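Long-range contacts in hyaluronidase (Streptomyces koganeiensis, PDB 4UFQ), which probably degrades the polysaccharide hyaluronan and assembles as a trimer of elongated chains built from beta strands and loops: residues Arg127-Lys138 and Val145-Pro153; Gly192-Leu202 and Gly206-Ala217. All coordinates share one frame; numbering follows the deposited sequence.

Contact 1: Arg127-Lys138 and Val145-Pro153. With SO4 (sulfate ion), chain Q.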
loop_
_atom_site.group_PDB
_atom_site.type_symbol
_atom_site.label_atom_id
_atom_site.label_comp_id
_atom_site.label_asym_id
_atom_site.label_seq_id
_atom_site.Cartn_x
_atom_site.Cartn_y
_atom_site.Cartn_z
ATOM N N ARG B 127 -10.046 1.118 4.299
ATOM C CA ARG B 127 -11.335 1.269 4.962
ATOM C C ARG B 127 -12.338 1.964 4.063
ATOM O O ARG B 127 -12.592 3.174 4.183
ATOM C CB ARG B 127 -11.159 2.022 6.289
ATOM C CG ARG B 127 -10.458 1.190 7.345
ATOM C CD ARG B 127 -10.087 1.950 8.627
ATOM N NE ARG B 127 -9.656 0.970 9.633
ATOM C CZ ARG B 127 -9.279 1.247 10.876
ATOM N NH1 ARG B 127 -9.268 2.495 11.312
ATOM N NH2 ARG B 127 -8.905 0.260 11.690
ATOM N N ASN B 128 -12.928 1.184 3.171
ATOM C CA ASN B 128 -13.866 1.702 2.189
ATOM C C ASN B 128 -15.312 1.506 2.621
ATOM O O ASN B 128 -16.144 2.416 2.492
ATOM C CB ASN B 128 -13.614 0.987 0.863
ATOM C CG ASN B 128 -14.265 1.681 -0.301
ATOM O OD1 ASN B 128 -14.266 2.903 -0.377
ATOM N ND2 ASN B 128 -14.856 0.908 -1.204
ATOM N N ASN B 129 -15.604 0.312 3.137
ATOM C CA ASN B 129 -16.973 -0.060 3.482
ATOM C C ASN B 129 -17.310 0.174 4.953
ATOM O O ASN B 129 -16.549 -0.211 5.845
ATOM C CB ASN B 129 -17.209 -1.509 3.063
ATOM C CG ASN B 129 -17.151 -1.668 1.563
ATOM O OD1 ASN B 129 -18.011 -1.147 0.847
ATOM N ND2 ASN B 129 -16.117 -2.338 1.071
ATOM N N THR B 130 -18.448 0.828 5.188
ATOM C CA THR B 130 -18.829 1.259 6.533
ATOM C C THR B 130 -18.817 0.079 7.509
ATOM O O THR B 130 -19.327 -1.012 7.207
ATOM C CB THR B 130 -20.216 1.924 6.531
ATOM O OG1 THR B 130 -20.203 3.040 5.632
ATOM C CG2 THR B 130 -20.597 2.414 7.926
ATOM N N GLY B 131 -18.193 0.287 8.665
ATOM C CA GLY B 131 -18.172 -0.726 9.706
ATOM C C GLY B 131 -17.116 -1.812 9.541
ATOM O O GLY B 131 -16.961 -2.651 10.424
ATOM N N LEU B 132 -16.369 -1.781 8.437
ATOM C CA LEU B 132 -15.419 -2.856 8.130
ATOM C C LEU B 132 -13.987 -2.364 7.991
ATOM O O LEU B 132 -13.732 -1.213 7.627
ATOM C CB LEU B 132 -15.813 -3.574 6.824
ATOM C CG LEU B 132 -17.212 -4.204 6.796
ATOM C CD1 LEU B 132 -17.487 -4.864 5.450
ATOM C CD2 LEU B 132 -17.371 -5.218 7.931
ATOM N N ASP B 133 -13.057 -3.263 8.284
ATOM C CA ASP B 133 -11.686 -3.176 7.797
ATOM C C ASP B 133 -11.592 -4.087 6.583
ATOM O O ASP B 133 -11.517 -5.315 6.718
ATOM C CB ASP B 133 -10.683 -3.644 8.857
ATOM C CG ASP B 133 -9.959 -2.504 9.518
ATOM O OD1 ASP B 133 -9.492 -1.599 8.797
ATOM O OD2 ASP B 133 -9.850 -2.517 10.759
ATOM N N ASP B 134 -11.620 -3.505 5.392
ATOM C CA ASP B 134 -11.551 -4.318 4.183
ATOM C C ASP B 134 -10.239 -5.107 4.097
ATOM O O ASP B 134 -10.243 -6.318 3.809
ATOM C CB ASP B 134 -11.785 -3.448 2.947
ATOM C CG ASP B 134 -13.181 -2.815 2.938
ATOM O OD1 ASP B 134 -14.176 -3.556 2.819
ATOM O OD2 ASP B 134 -13.298 -1.570 3.072
ATOM N N PHE B 135 -9.124 -4.438 4.377
ATOM C CA PHE B 135 -7.811 -5.079 4.479
ATOM C C PHE B 135 -6.994 -4.288 5.477
ATOM O O PHE B 135 -6.821 -3.069 5.325
ATOM C CB PHE B 135 -7.104 -5.123 3.118
ATOM C CG PHE B 135 -5.740 -5.739 3.162
ATOM C CD1 PHE B 135 -5.581 -7.095 3.404
ATOM C CD2 PHE B 135 -4.616 -4.967 2.963
ATOM C CE1 PHE B 135 -4.322 -7.665 3.448
ATOM C CE2 PHE B 135 -3.351 -5.521 3.001
ATOM C CZ PHE B 135 -3.199 -6.876 3.254
ATOM N N VAL B 136 -6.521 -4.947 6.525
ATOM C CA VAL B 136 -5.715 -4.284 7.543
ATOM C C VAL B 136 -4.585 -5.205 7.980
ATOM O O VAL B 136 -4.767 -6.424 8.126
ATOM C CB VAL B 136 -6.572 -3.837 8.741
ATOM C CG1 VAL B 136 -7.181 -5.031 9.481
ATOM C CG2 VAL B 136 -5.781 -2.960 9.707
ATOM N N VAL B 137 -3.402 -4.623 8.130
ATOM C CA VAL B 137 -2.258 -5.291 8.721
ATOM C C VAL B 137 -1.942 -4.513 9.978
ATOM O O VAL B 137 -1.560 -3.340 9.913
ATOM C CB VAL B 137 -1.043 -5.374 7.760
ATOM C CG1 VAL B 137 0.092 -6.172 8.403
ATOM C CG2 VAL B 137 -1.397 -5.986 6.420
ATOM N N LYS B 138 -2.162 -5.130 11.131
ATOM C CA LYS B 138 -1.885 -4.496 12.409
ATOM C C LYS B 138 -0.390 -4.370 12.667
ATOM O O LYS B 138 0.423 -5.051 12.044
ATOM C CB LYS B 138 -2.529 -5.319 13.541
ATOM C CG LYS B 138 -4.010 -5.752 13.313
ATOM C CD LYS B 138 -4.992 -4.610 13.150
ATOM C CE LYS B 138 -5.262 -3.833 14.414
ATOM N NZ LYS B 138 -6.047 -2.589 14.091
ATOM N N VAL B 145 -9.337 -9.332 7.097
ATOM C CA VAL B 145 -9.976 -9.209 5.786
ATOM C C VAL B 145 -11.492 -9.234 6.010
ATOM O O VAL B 145 -12.064 -10.302 6.245
ATOM C CB VAL B 145 -9.541 -10.311 4.788
ATOM C CG1 VAL B 145 -10.215 -10.100 3.437
ATOM C CG2 VAL B 145 -8.019 -10.379 4.617
ATOM N N GLY B 146 -12.149 -8.084 5.966
ATOM C CA GLY B 146 -13.575 -8.020 6.239
ATOM C C GLY B 146 -13.952 -8.121 7.705
ATOM O O GLY B 146 -15.118 -8.364 8.028
ATOM N N ILE B 147 -12.994 -7.934 8.608
ATOM C CA ILE B 147 -13.308 -7.929 10.029
ATOM C C ILE B 147 -13.983 -6.608 10.389
ATOM O O ILE B 147 -13.943 -5.632 9.622
ATOM C CB ILE B 147 -12.036 -8.164 10.914
ATOM C CG1 ILE B 147 -11.008 -7.038 10.700
ATOM C CG2 ILE B 147 -11.438 -9.534 10.621
ATOM C CD1 ILE B 147 -9.837 -7.105 11.667
ATOM N N ASP B 148 -14.613 -6.566 11.553
ATOM C CA ASP B 148 -15.216 -5.340 12.032
ATOM C C ASP B 148 -14.120 -4.286 12.174
ATOM O O ASP B 148 -13.001 -4.601 12.601
ATOM C CB ASP B 148 -15.907 -5.572 13.378
ATOM C CG ASP B 148 -17.121 -6.486 13.280
ATOM O OD1 ASP B 148 -17.674 -6.664 12.177
ATOM O OD2 ASP B 148 -17.539 -7.007 14.332
ATOM N N ARG B 149 -14.429 -3.046 11.812
ATOM C CA ARG B 149 -13.408 -2.003 11.795
ATOM C C ARG B 149 -12.780 -1.851 13.175
ATOM O O ARG B 149 -13.479 -1.757 14.191
ATOM C CB ARG B 149 -13.979 -0.660 11.327
ATOM C CG ARG B 149 -12.897 0.401 11.124
ATOM C CD ARG B 149 -13.429 1.611 10.394
ATOM N NE ARG B 149 -13.923 1.274 9.060
ATOM C CZ ARG B 149 -14.322 2.171 8.169
ATOM N NH1 ARG B 149 -14.265 3.457 8.474
ATOM N NH2 ARG B 149 -14.769 1.788 6.978
ATOM N N ALA B 150 -11.453 -1.850 13.182
ATOM C CA ALA B 150 -10.618 -1.634 14.371
ATOM C C ALA B 150 -10.573 -2.829 15.322
ATOM O O ALA B 150 -9.930 -2.771 16.372
ATOM C CB ALA B 150 -11.010 -0.342 15.125
ATOM N N ALA B 151 -11.227 -3.922 14.945
ATOM C CA ALA B 151 -11.153 -5.144 15.740
ATOM C C ALA B 151 -9.771 -5.776 15.645
ATOM O O ALA B 151 -9.048 -5.585 14.678
ATOM C CB ALA B 151 -12.208 -6.164 15.282
ATOM N N THR B 152 -9.409 -6.549 16.661
ATOM C CA THR B 152 -8.180 -7.324 16.626
ATOM C C THR B 152 -8.403 -8.647 15.879
ATOM O O THR B 152 -9.289 -9.426 16.254
ATOM C CB THR B 152 -7.713 -7.639 18.051
ATOM O OG1 THR B 152 -7.583 -6.419 18.784
ATOM C CG2 THR B 152 -6.366 -8.343 18.032
ATOM N N PRO B 153 -7.602 -8.927 14.840
ATOM C CA PRO B 153 -7.747 -10.226 14.169
ATOM C C PRO B 153 -7.507 -11.375 15.151
ATOM O O PRO B 153 -6.642 -11.264 16.013
ATOM C CB PRO B 153 -6.662 -10.183 13.087
ATOM C CG PRO B 153 -6.404 -8.717 12.855
ATOM C CD PRO B 153 -6.563 -8.094 14.204
HETATM S S SO4 Q . -7.426 1.514 14.705
HETATM O O1 SO4 Q . -6.266 2.398 14.558
HETATM O O2 SO4 Q . -7.627 1.194 16.123
HETATM O O3 SO4 Q . -7.275 0.295 13.903
HETATM O O4 SO4 Q . -8.618 2.230 14.250
HETATM O O HOH W 1 -8.367 -3.626 12.858
HETATM O O HOH W 2 -7.343 -1.653 16.516
#
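Arg149 lies against Arg127 beside the antiparallel pairing of strand 132-137 with strand 147-148. A G1 beta bulge breaks this pairing: Gly146 and Ile147 both face Asp133. The two arginines form the tight part. Their guanidinium planes are only 5° apart but are shifted past each other. CB of Arg127 sits 3.6 Å above the centre of the Arg149 guanidinium, and Gly131 N covers the opposite face. The Arg149 chain bends at chi3 (-61°). Its NE reaches Leu132 O at 2.9 Å, close to the guanidinium plane. NH2 adds a weak bond to Asn129 O. Asp133 takes Arg127 side-on, with NE on OD1 at 2.7 Å and NH2 on OD2. Ala150 N also reaches Asp133 OD2, at 3.0 Å, from above the carboxylate plane. Three protein N-H groups thus fix this carboxylate. Its charge probably offsets the closeness of the two arginines.

Deeper in, Val136 CG1 meets Ile147 CD1 at 4.0 Å, the side chains crossing at about a right angle. From the other face of the strand, the Phe135 ring meets Phe135 of both other subunits edge-to-face.

The other side is looser and wetter. Lys138 CG rests on Pro153 CD at 3.6 Å. The chain then bends twice and carries NZ to Asn122 OD1 and two waters. Arg127 NH2 binds O3 of a sulfate, probably from the crystallisation liquor, at 2.7 Å. One water accepts from Lys138 NZ and donates to both Asp133 OD2 and Ala151 O.

Contact 2: Gly192-Leu202 and Gly206-Ala217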
loop_
_atom_site.group_PDB
_atom_site.type_symbol
_atom_site.label_atom_id
_atom_site.label_comp_id
_atom_site.label_asym_id
_atom_site.label_seq_id
_atom_site.Cartn_x
_atom_site.Cartn_y
_atom_site.Cartn_z
ATOM N N GLY B 192 -17.482 -23.770 15.186
ATOM C CA GLY B 192 -16.793 -24.589 14.213
ATOM C C GLY B 192 -15.695 -25.408 14.849
ATOM O O GLY B 192 -15.925 -26.117 15.835
ATOM N N GLY B 193 -14.503 -25.313 14.299
ATOM C CA GLY B 193 -13.409 -26.107 14.835
ATOM C C GLY B 193 -12.055 -25.696 14.343
ATOM O O GLY B 193 -11.876 -24.609 13.747
ATOM N N ALA B 194 -11.065 -26.533 14.633
ATOM C CA ALA B 194 -9.677 -26.282 14.282
ATOM C C ALA B 194 -9.122 -27.451 13.498
ATOM O O ALA B 194 -9.116 -28.592 13.973
ATOM C CB ALA B 194 -8.860 -26.057 15.559
ATOM N N LEU B 195 -8.605 -27.154 12.307
ATOM C CA LEU B 195 -8.023 -28.133 11.408
ATOM C C LEU B 195 -6.524 -27.978 11.527
ATOM O O LEU B 195 -6.007 -26.850 11.460
ATOM C CB LEU B 195 -8.467 -27.840 9.971
ATOM C CG LEU B 195 -8.055 -28.833 8.881
ATOM C CD1 LEU B 195 -8.759 -30.187 9.045
ATOM C CD2 LEU B 195 -8.339 -28.260 7.491
ATOM N N TYR B 196 -5.796 -29.059 11.779
ATOM C CA TYR B 196 -4.354 -28.959 11.934
ATOM C C TYR B 196 -3.679 -30.238 11.550
ATOM O O TYR B 196 -4.320 -31.296 11.496
ATOM C CB TYR B 196 -3.978 -28.561 13.378
ATOM C CG TYR B 196 -4.409 -29.526 14.465
ATOM C CD1 TYR B 196 -5.727 -29.543 14.921
ATOM C CD2 TYR B 196 -3.515 -30.400 15.025
ATOM C CE1 TYR B 196 -6.128 -30.411 15.940
ATOM C CE2 TYR B 196 -3.902 -31.268 16.044
ATOM C CZ TYR B 196 -5.213 -31.272 16.480
ATOM O OH TYR B 196 -5.608 -32.125 17.479
ATOM N N ALA B 197 -2.387 -30.138 11.256
ATOM C CA ALA B 197 -1.555 -31.303 11.028
ATOM C C ALA B 197 -0.748 -31.641 12.275
ATOM O O ALA B 197 -0.316 -30.763 13.027
ATOM C CB ALA B 197 -0.628 -31.104 9.796
ATOM N N SER B 198 -0.594 -32.945 12.501
ATOM C CA SER B 198 0.112 -33.448 13.660
ATOM C C SER B 198 0.794 -34.747 13.243
ATOM O O SER B 198 0.127 -35.708 12.831
ATOM C CB SER B 198 -0.877 -33.668 14.785
ATOM O OG SER B 198 -0.173 -33.945 15.993
ATOM N N GLY B 199 2.118 -34.773 13.319
ATOM C CA GLY B 199 2.883 -35.942 12.917
ATOM C C GLY B 199 2.621 -36.338 11.478
ATOM O O GLY B 199 2.718 -37.521 11.159
ATOM N N GLY B 200 2.284 -35.384 10.615
ATOM C CA GLY B 200 2.022 -35.657 9.204
ATOM C C GLY B 200 0.580 -36.034 8.881
ATOM O O GLY B 200 0.210 -36.142 7.718
ATOM N N ALA B 201 -0.230 -36.247 9.915
ATOM C CA ALA B 201 -1.654 -36.596 9.784
ATOM C C ALA B 201 -2.504 -35.333 9.825
ATOM O O ALA B 201 -2.051 -34.292 10.331
ATOM C CB ALA B 201 -2.051 -37.526 10.905
ATOM N N LEU B 202 -3.731 -35.416 9.314
ATOM C CA LEU B 202 -4.679 -34.312 9.335
ATOM C C LEU B 202 -5.726 -34.576 10.418
ATOM O O LEU B 202 -6.320 -35.675 10.460
ATOM C CB LEU B 202 -5.341 -34.178 7.953
ATOM C CG LEU B 202 -6.305 -33.000 7.809
ATOM C CD1 LEU B 202 -5.573 -31.662 7.876
ATOM C CD2 LEU B 202 -7.080 -33.153 6.480
ATOM N N GLY B 206 -13.318 -30.416 17.048
ATOM C CA GLY B 206 -14.615 -29.776 16.950
ATOM C C GLY B 206 -14.979 -28.945 18.159
ATOM O O GLY B 206 -14.319 -28.983 19.218
ATOM N N SER B 207 -16.104 -28.250 18.066
ATOM C CA SER B 207 -16.466 -27.294 19.111
ATOM C C SER B 207 -16.818 -27.958 20.424
ATOM O O SER B 207 -16.778 -27.299 21.464
ATOM C CB SER B 207 -17.607 -26.383 18.664
ATOM O OG SER B 207 -18.766 -27.119 18.365
ATOM N N ASN B 208 -17.192 -29.234 20.388
ATOM C CA ASN B 208 -17.525 -29.947 21.612
ATOM C C ASN B 208 -16.302 -30.655 22.181
ATOM O O ASN B 208 -16.385 -31.316 23.217
ATOM C CB ASN B 208 -18.668 -30.946 21.397
ATOM C CG ASN B 208 -20.021 -30.269 21.286
ATOM O OD1 ASN B 208 -20.223 -29.166 21.807
ATOM N ND2 ASN B 208 -20.957 -30.929 20.610
ATOM N N GLY B 209 -15.165 -30.472 21.525
ATOM C CA GLY B 209 -13.898 -30.970 22.026
ATOM C C GLY B 209 -13.483 -32.317 21.469
ATOM O O GLY B 209 -12.480 -32.878 21.891
ATOM N N THR B 210 -14.234 -32.857 20.517
ATOM C CA THR B 210 -13.840 -34.138 19.925
ATOM C C THR B 210 -12.687 -33.951 18.985
ATOM O O THR B 210 -12.727 -33.054 18.129
ATOM C CB THR B 210 -14.994 -34.790 19.163
ATOM O OG1 THR B 210 -16.162 -34.794 19.992
ATOM C CG2 THR B 210 -14.634 -36.222 18.729
ATOM N N VAL B 211 -11.659 -34.786 19.115
ATOM C CA VAL B 211 -10.485 -34.733 18.248
ATOM C C VAL B 211 -10.453 -35.987 17.386
ATOM O O VAL B 211 -10.459 -37.101 17.914
ATOM C CB VAL B 211 -9.199 -34.569 19.075
ATOM C CG1 VAL B 211 -8.016 -34.445 18.162
ATOM C CG2 VAL B 211 -9.302 -33.316 19.961
ATOM N N THR B 212 -10.464 -35.799 16.078
ATOM C CA THR B 212 -10.513 -36.881 15.092
ATOM C C THR B 212 -9.317 -36.817 14.166
ATOM O O THR B 212 -9.003 -35.755 13.638
ATOM C CB THR B 212 -11.765 -36.737 14.237
ATOM O OG1 THR B 212 -12.920 -36.788 15.076
ATOM C CG2 THR B 212 -11.879 -37.854 13.202
ATOM N N THR B 213 -8.615 -37.942 13.975
ATOM C CA THR B 213 -7.592 -38.043 12.932
ATOM C C THR B 213 -8.307 -38.417 11.630
ATOM O O THR B 213 -8.809 -39.551 11.478
ATOM C CB THR B 213 -6.513 -39.070 13.301
ATOM O OG1 THR B 213 -5.886 -38.705 14.539
ATOM C CG2 THR B 213 -5.435 -39.114 12.232
ATOM N N ILE B 214 -8.387 -37.449 10.728
ATOM C CA ILE B 214 -9.089 -37.613 9.466
ATOM C C ILE B 214 -8.303 -38.432 8.456
ATOM O O ILE B 214 -8.889 -39.263 7.754
ATOM C CB ILE B 214 -9.392 -36.221 8.868
ATOM C CG1 ILE B 214 -10.350 -35.477 9.797
ATOM C CG2 ILE B 214 -9.944 -36.342 7.455
ATOM C CD1 ILE B 214 -10.389 -33.979 9.496
ATOM N N ALA B 215 -6.985 -38.226 8.385
ATOM C CA ALA B 215 -6.183 -38.958 7.408
ATOM C C ALA B 215 -4.782 -39.116 7.927
ATOM O O ALA B 215 -4.247 -38.209 8.547
ATOM C CB ALA B 215 -6.159 -38.256 6.074
ATOM N N PRO B 216 -4.147 -40.255 7.636
ATOM C CA PRO B 216 -2.812 -40.512 8.200
ATOM C C PRO B 216 -1.658 -39.847 7.458
ATOM O O PRO B 216 -1.776 -39.415 6.310
ATOM C CB PRO B 216 -2.680 -42.034 8.090
ATOM C CG PRO B 216 -3.540 -42.403 6.927
ATOM C CD PRO B 216 -4.694 -41.430 6.949
ATOM N N ALA B 217 -0.521 -39.765 8.131
ATOM C CA ALA B 217 0.719 -39.398 7.476
ATOM C C ALA B 217 1.040 -40.398 6.377
ATOM O O ALA B 217 1.608 -40.015 5.352
ATOM C CB ALA B 217 1.848 -39.367 8.482
ATOM O OXT ALA B 217 0.745 -41.601 6.497
HETATM O O HOH W 3 -19.836 -24.835 17.011
#
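Across a three-stranded antiparallel meander, the Tyr196 ring meets Val211 through its hydroxyl: OH lies 3.4 Å from Val211 CG1, which stands off the ring plane. Neither ring face carries an atom of 206-217. Leu203 of the strand in between touches the Tyr196 side chain, as do Val183 and Pro184 of a loop. Tyr196 CG stands between the backbone N and the carbonyl carbon (chi1 61°). This sends the ring past the middle strand to the far one.

The strands of the meander are 193-198, 201-206 and 211-215. A type I' turn from Ser198 to Ala201 makes the first hairpin. In the second, Ile214 and Ala215 both face Leu202 and form a classic beta bulge. Leu202 N binds Ala215 O at 2.9 Å, in the carbonyl plane. Leu202 O takes two donors. Ile214 N is 2.7 Å from Leu202 O, but the bond is bent, with 137° at the hydrogen. The bond from Ala215 N to Leu202 O is weak at 3.4 Å.

Leu195 and Ile214 cross at about a right angle, with their CD1 atoms 4.2 Å apart. Ile214 also packs on Ile214 of both other subunits, so Ile214 lies where the three subunits meet.

The C terminus folds back on the turn. Ala217 CB touches Gly199 O at 3.4 Å, and Ala217 CA makes a C-H...O contact with Gly200 O. The terminal carboxylate reaches across the interface, where OXT bonds to Thr210 OG1 of the third subunit. Gly200 O also accepts from Trp204 NE1 of that subunit. At the opposite end of the meander, one water bridges Gly192 N and Ser207 OG, lying 2.9 Å from OG.

The two contacts follow each other along the chain and neither nest nor cross. Contact 1 comes first and closes a short loop of six residues, which includes the start of strand 143-145. Its centre is about 13 Å from the centre of the chain, and it ties together the mixed sheet there. The chain then passes through strands 157-160, 169-172 and 175-177. Contact 2 closes a loop of three residues, all of them in the middle strand, and finishes the C-terminal end of the chain. The centres of the two contacts are about 30 Å apart and their nearest atoms about 14 Å. In both places the sheet runs on into the second subunit.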